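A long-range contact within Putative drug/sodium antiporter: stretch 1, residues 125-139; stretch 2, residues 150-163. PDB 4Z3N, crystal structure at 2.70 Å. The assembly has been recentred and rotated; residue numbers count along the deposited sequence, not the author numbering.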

# COMPACT_ATOMS: atom_id res chain seq x y z
N VAL A 125 5.57 -10.71 -18.73
CA VAL A 125 4.60 -11.72 -18.35
C VAL A 125 3.20 -11.10 -18.21
O VAL A 125 2.21 -11.69 -18.63
CB VAL A 125 5.01 -12.42 -17.02
CG1 VAL A 125 3.99 -13.48 -16.63
CG2 VAL A 125 6.40 -13.03 -17.17
N ILE A 126 3.12 -9.91 -17.63
CA ILE A 126 1.83 -9.26 -17.40
C ILE A 126 1.17 -8.73 -18.69
O ILE A 126 -0.05 -8.82 -18.85
CB ILE A 126 1.97 -8.10 -16.39
CG1 ILE A 126 2.33 -8.63 -15.00
CG2 ILE A 126 0.67 -7.30 -16.30
CD1 ILE A 126 2.53 -7.54 -13.96
N THR A 127 1.96 -8.17 -19.60
CA THR A 127 1.44 -7.69 -20.89
C THR A 127 1.08 -8.85 -21.81
O THR A 127 0.13 -8.77 -22.60
CB THR A 127 2.44 -6.76 -21.63
OG1 THR A 127 3.76 -7.31 -21.57
CG2 THR A 127 2.47 -5.37 -21.03
N VAL A 128 1.84 -9.93 -21.74
CA VAL A 128 1.60 -11.06 -22.62
C VAL A 128 0.39 -11.89 -22.18
O VAL A 128 -0.48 -12.18 -22.99
CB VAL A 128 2.85 -11.93 -22.72
CG1 VAL A 128 2.59 -13.12 -23.64
CG2 VAL A 128 4.00 -11.10 -23.23
N LEU A 129 0.35 -12.26 -20.90
CA LEU A 129 -0.83 -12.91 -20.35
C LEU A 129 -1.99 -11.94 -20.28
O LEU A 129 -3.15 -12.34 -20.31
CB LEU A 129 -0.55 -13.47 -18.96
CG LEU A 129 -0.03 -14.90 -18.97
CD1 LEU A 129 1.34 -14.95 -19.64
CD2 LEU A 129 0.05 -15.43 -17.55
N GLY A 130 -1.67 -10.65 -20.18
CA GLY A 130 -2.69 -9.62 -20.22
C GLY A 130 -3.44 -9.69 -21.53
O GLY A 130 -4.66 -9.79 -21.55
N TYR A 131 -2.68 -9.67 -22.63
CA TYR A 131 -3.22 -9.68 -23.98
C TYR A 131 -4.05 -10.92 -24.31
O TYR A 131 -5.20 -10.80 -24.74
CB TYR A 131 -2.06 -9.55 -24.98
CG TYR A 131 -2.48 -9.44 -26.43
CD1 TYR A 131 -1.95 -10.28 -27.40
CD2 TYR A 131 -3.40 -8.47 -26.83
CE1 TYR A 131 -2.33 -10.18 -28.73
CE2 TYR A 131 -3.79 -8.36 -28.16
CZ TYR A 131 -3.24 -9.22 -29.11
OH TYR A 131 -3.62 -9.11 -30.43
N VAL A 132 -3.47 -12.10 -24.11
CA VAL A 132 -4.04 -13.33 -24.64
C VAL A 132 -5.24 -13.78 -23.84
O VAL A 132 -6.19 -14.34 -24.39
CB VAL A 132 -2.99 -14.46 -24.68
CG1 VAL A 132 -1.73 -14.01 -25.43
CG2 VAL A 132 -2.64 -14.90 -23.28
N TYR A 133 -5.20 -13.54 -22.54
CA TYR A 133 -6.33 -13.87 -21.67
C TYR A 133 -7.22 -12.65 -21.45
O TYR A 133 -8.10 -12.68 -20.61
CB TYR A 133 -5.84 -14.46 -20.35
CG TYR A 133 -5.50 -15.93 -20.48
CD1 TYR A 133 -4.25 -16.34 -20.93
CD2 TYR A 133 -6.45 -16.90 -20.19
CE1 TYR A 133 -3.94 -17.68 -21.08
CE2 TYR A 133 -6.15 -18.25 -20.33
CZ TYR A 133 -4.90 -18.64 -20.77
OH TYR A 133 -4.60 -19.98 -20.90
N ALA A 134 -6.96 -11.59 -22.21
CA ALA A 134 -7.73 -10.34 -22.10
C ALA A 134 -9.25 -10.54 -22.07
O ALA A 134 -9.93 -10.00 -21.20
CB ALA A 134 -7.37 -9.40 -23.26
N GLN A 135 -9.77 -11.33 -23.00
CA GLN A 135 -11.20 -11.52 -23.11
C GLN A 135 -11.81 -12.14 -21.84
O GLN A 135 -12.69 -11.54 -21.21
CB GLN A 135 -11.51 -12.36 -24.35
CG GLN A 135 -12.94 -12.90 -24.43
CD GLN A 135 -13.98 -11.80 -24.42
OE1 GLN A 135 -15.16 -12.05 -24.18
NE2 GLN A 135 -13.55 -10.57 -24.68
N PRO A 136 -11.34 -13.34 -21.45
CA PRO A 136 -11.87 -13.97 -20.23
C PRO A 136 -11.66 -13.16 -18.95
O PRO A 136 -12.57 -13.09 -18.11
CB PRO A 136 -11.09 -15.29 -20.14
CG PRO A 136 -9.91 -15.11 -21.04
CD PRO A 136 -10.36 -14.20 -22.13
N LEU A 137 -10.49 -12.55 -18.81
CA LEU A 137 -10.20 -11.71 -17.64
C LEU A 137 -11.26 -10.61 -17.50
O LEU A 137 -11.87 -10.47 -16.44
CB LEU A 137 -8.80 -11.09 -17.75
CG LEU A 137 -7.64 -12.08 -17.90
CD1 LEU A 137 -6.31 -11.35 -18.00
CD2 LEU A 137 -7.60 -13.12 -16.78
N LEU A 138 -11.48 -9.87 -18.57
CA LEU A 138 -12.48 -8.80 -18.59
C LEU A 138 -13.89 -9.29 -18.21
O LEU A 138 -14.68 -8.53 -17.64
CB LEU A 138 -12.51 -8.16 -19.98
CG LEU A 138 -11.47 -7.06 -20.21
CD1 LEU A 138 -11.37 -6.71 -21.69
CD2 LEU A 138 -11.83 -5.83 -19.38
N ARG A 139 -14.21 -10.54 -18.52
CA ARG A 139 -15.52 -11.09 -18.17
C ARG A 139 -15.74 -11.10 -16.66
O ARG A 139 -16.86 -10.84 -16.20
CB ARG A 139 -15.70 -12.51 -18.73
CG ARG A 139 -16.03 -12.56 -20.22
CD ARG A 139 -16.60 -13.92 -20.65
NE ARG A 139 -15.64 -15.02 -20.59
CZ ARG A 139 -14.73 -15.28 -21.51
NH1 ARG A 139 -14.62 -14.49 -22.58
NH2 ARG A 139 -13.90 -16.31 -21.38
N TYR A 150 -15.48 -0.02 -25.02
CA TYR A 150 -14.87 0.99 -24.16
C TYR A 150 -13.99 0.34 -23.10
O TYR A 150 -12.90 0.82 -22.80
CB TYR A 150 -15.93 1.87 -23.51
CG TYR A 150 -16.54 2.86 -24.47
CD1 TYR A 150 -15.81 3.95 -24.93
CD2 TYR A 150 -17.85 2.69 -24.93
CE1 TYR A 150 -16.36 4.85 -25.82
CE2 TYR A 150 -18.40 3.59 -25.82
CZ TYR A 150 -17.66 4.67 -26.26
OH TYR A 150 -18.20 5.58 -27.15
N ALA A 151 -14.48 -0.77 -22.55
CA ALA A 151 -13.74 -1.52 -21.54
C ALA A 151 -12.43 -2.10 -22.09
O ALA A 151 -11.38 -1.94 -21.47
CB ALA A 151 -14.62 -2.62 -20.99
N THR A 152 -12.50 -2.74 -23.26
CA THR A 152 -11.33 -3.40 -23.85
C THR A 152 -10.22 -2.41 -24.24
O THR A 152 -9.05 -2.72 -24.13
CB THR A 152 -11.70 -4.20 -25.12
OG1 THR A 152 -12.73 -5.15 -24.80
CG2 THR A 152 -10.48 -4.93 -25.67
N GLU A 153 -10.62 -1.24 -24.72
CA GLU A 153 -9.66 -0.24 -25.18
C GLU A 153 -8.82 0.29 -24.01
O GLU A 153 -7.60 0.44 -24.09
CB GLU A 153 -10.39 0.90 -25.88
CG GLU A 153 -9.49 1.93 -26.54
CD GLU A 153 -10.27 3.04 -27.25
OE1 GLU A 153 -11.52 3.12 -27.07
OE2 GLU A 153 -9.64 3.83 -28.00
N PHE A 154 -9.50 0.54 -22.91
CA PHE A 154 -8.89 1.03 -21.70
C PHE A 154 -8.04 -0.03 -21.00
O PHE A 154 -7.00 0.27 -20.41
CB PHE A 154 -9.98 1.57 -20.79
CG PHE A 154 -10.43 2.97 -21.16
CD1 PHE A 154 -9.55 4.04 -20.93
CD2 PHE A 154 -11.69 3.20 -21.71
CE1 PHE A 154 -9.93 5.31 -21.30
CE2 PHE A 154 -12.13 4.45 -22.07
CZ PHE A 154 -11.26 5.52 -21.87
N TYR A 155 -8.50 -1.28 -21.08
CA TYR A 155 -7.72 -2.41 -20.60
C TYR A 155 -6.38 -2.47 -21.35
O TYR A 155 -5.32 -2.62 -20.74
CB TYR A 155 -8.52 -3.70 -20.78
CG TYR A 155 -7.71 -4.98 -20.52
CD1 TYR A 155 -7.50 -5.45 -19.22
CD2 TYR A 155 -7.19 -5.71 -21.57
CE1 TYR A 155 -6.79 -6.61 -18.99
CE2 TYR A 155 -6.47 -6.87 -21.34
CZ TYR A 155 -6.28 -7.31 -20.06
OH TYR A 155 -5.56 -8.46 -19.84
N TYR A 156 -6.46 -2.34 -22.66
CA TYR A 156 -5.29 -2.33 -23.52
C TYR A 156 -4.34 -1.14 -23.25
O TYR A 156 -3.13 -1.30 -23.21
CB TYR A 156 -5.75 -2.31 -24.98
CG TYR A 156 -6.14 -3.66 -25.55
CD1 TYR A 156 -5.61 -4.86 -25.05
CD2 TYR A 156 -7.02 -3.73 -26.63
CE1 TYR A 156 -5.97 -6.08 -25.61
CE2 TYR A 156 -7.38 -4.94 -27.19
CZ TYR A 156 -6.86 -6.11 -26.68
OH TYR A 156 -7.25 -7.30 -27.28
N TYR A 157 -4.89 0.05 -23.07
CA TYR A 157 -4.08 1.20 -22.72
C TYR A 157 -3.41 0.97 -21.37
O TYR A 157 -2.24 1.33 -21.17
CB TYR A 157 -4.93 2.48 -22.70
CG TYR A 157 -5.49 2.89 -24.05
CD1 TYR A 157 -4.83 2.58 -25.23
CD2 TYR A 157 -6.67 3.62 -24.13
CE1 TYR A 157 -5.33 2.97 -26.46
CE2 TYR A 157 -7.19 4.01 -25.36
CZ TYR A 157 -6.51 3.68 -26.52
OH TYR A 157 -7.03 4.07 -27.75
N SER A 158 -4.14 0.36 -20.44
CA SER A 158 -3.59 -0.06 -19.15
C SER A 158 -2.35 -0.97 -19.28
O SER A 158 -1.40 -0.85 -18.51
CB SER A 158 -4.65 -0.80 -18.32
OG SER A 158 -5.72 0.05 -17.92
N LEU A 159 -2.38 -1.88 -20.24
CA LEU A 159 -1.25 -2.77 -20.50
C LEU A 159 -0.04 -1.96 -20.99
O LEU A 159 1.11 -2.32 -20.73
CB LEU A 159 -1.62 -3.85 -21.54
CG LEU A 159 -2.67 -4.93 -21.22
CD1 LEU A 159 -2.79 -5.93 -22.37
CD2 LEU A 159 -2.40 -5.67 -19.92
N LEU A 160 -0.29 -0.87 -21.69
CA LEU A 160 0.80 -0.07 -22.22
C LEU A 160 1.52 0.71 -21.12
O LEU A 160 2.58 1.26 -21.35
CB LEU A 160 0.30 0.88 -23.31
CG LEU A 160 -0.20 0.23 -24.61
CD1 LEU A 160 -0.59 1.31 -25.60
CD2 LEU A 160 0.82 -0.71 -25.22
N THR A 161 0.93 0.76 -19.94
CA THR A 161 1.50 1.49 -18.83
C THR A 161 2.36 0.63 -17.88
O THR A 161 3.06 1.16 -17.03
CB THR A 161 0.39 2.16 -18.02
OG1 THR A 161 -0.29 1.16 -17.25
CG2 THR A 161 -0.58 2.87 -18.96
N VAL A 162 2.31 -0.69 -18.04
CA VAL A 162 2.90 -1.63 -17.09
C VAL A 162 4.41 -1.45 -16.81
O VAL A 162 4.82 -1.31 -15.65
CB VAL A 162 2.66 -3.07 -17.55
CG1 VAL A 162 3.42 -4.08 -16.66
CG2 VAL A 162 1.17 -3.37 -17.56
N PHE A 163 5.24 -1.48 -17.85
CA PHE A 163 6.67 -1.36 -17.67
C PHE A 163 7.03 -0.04 -16.98
O PHE A 163 7.90 0.00 -16.12
CB PHE A 163 7.41 -1.48 -19.00
CG PHE A 163 8.91 -1.46 -18.88
CD1 PHE A 163 9.56 -2.27 -17.96
CD2 PHE A 163 9.68 -0.64 -19.71
CE1 PHE A 163 10.93 -2.27 -17.85
CE2 PHE A 163 11.06 -0.63 -19.61
CZ PHE A 163 11.69 -1.44 -18.67

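The one hydrogen bond between the two stretches is remarkably short: the phenol oxygen OH of Tyr155 lies 2.3 Å from the carbonyl O of Gly130, to which it donates. Such a separation is well below the usual range for a hydroxyl and a carbonyl, and at 2.70 Å resolution its exact value should be read with caution. The bonding itself makes sense. A tyrosine reaching into a largely apolar interface must satisfy its hydroxyl, and the carbonyl of Gly130 provides an acceptor.

Around this bond the backbone is arranged in three parts. Helix 125-132 runs nearly antiparallel to helix 150-159, at 163° with axes 10.4 Å apart at closest approach. After the break at Tyr133, which also occupies the N-cap position of the next helix, helix 134-139 lies at 113° to the same partner. Tyr155 therefore meets both segments, its side chain sitting as a knob among Gly130, Ala134, Leu137 and Leu138. Ala134 suits this hole because its small methyl lets the ring come close, with CB 3.3 Å from Tyr155 CE2. Leu138 fills the space beside the root of the tyrosine: CD1 and CD2 both lie 4.2 Å from Tyr155 CB, and CD1 also comes 3.7 Å from Thr152 OG1.

Gly130 contributes by what it lacks. A CB there would point toward stretch 2 and fall only 2.6 Å from Leu159 CD2; it would also lie 2.4 Å from Ile126 O, in its own helix. With bare backbone in that place, Leu159 CD2 approaches Gly130 CA to 4.0 Å. The backbones are nearest at this end, Thr127 CA and Leu159 CA being 5.6 Å apart. Thr127, whose CB points sideways, lays its methyl CG2 3.4 Å from Leu159 O and 4.2 Å from Val162 CB; its hydroxyl is hydrogen-bonded elsewhere in the structure. Val162, at the end of a type I turn that begins at Leu159, also packs through CG2 against Ile126 CG2 at 4.2 Å, a contact between branched aliphatic groups.

Toward the outside, Tyr131 and Tyr156 meet obliquely, their ring centroids 6.0 Å apart and planes at 44°. Although the CA-to-CB bond of Tyr131 points away, the ring comes nearer, with Tyr131 CD2 3.7 Å from Tyr156 CE1. Large aromatic rings suit this margin because they cover apolar surface; the Tyr156 hydroxyl also lies against the Tyr131 ring, with Tyr156 OH 3.7 Å from Tyr131 CE2.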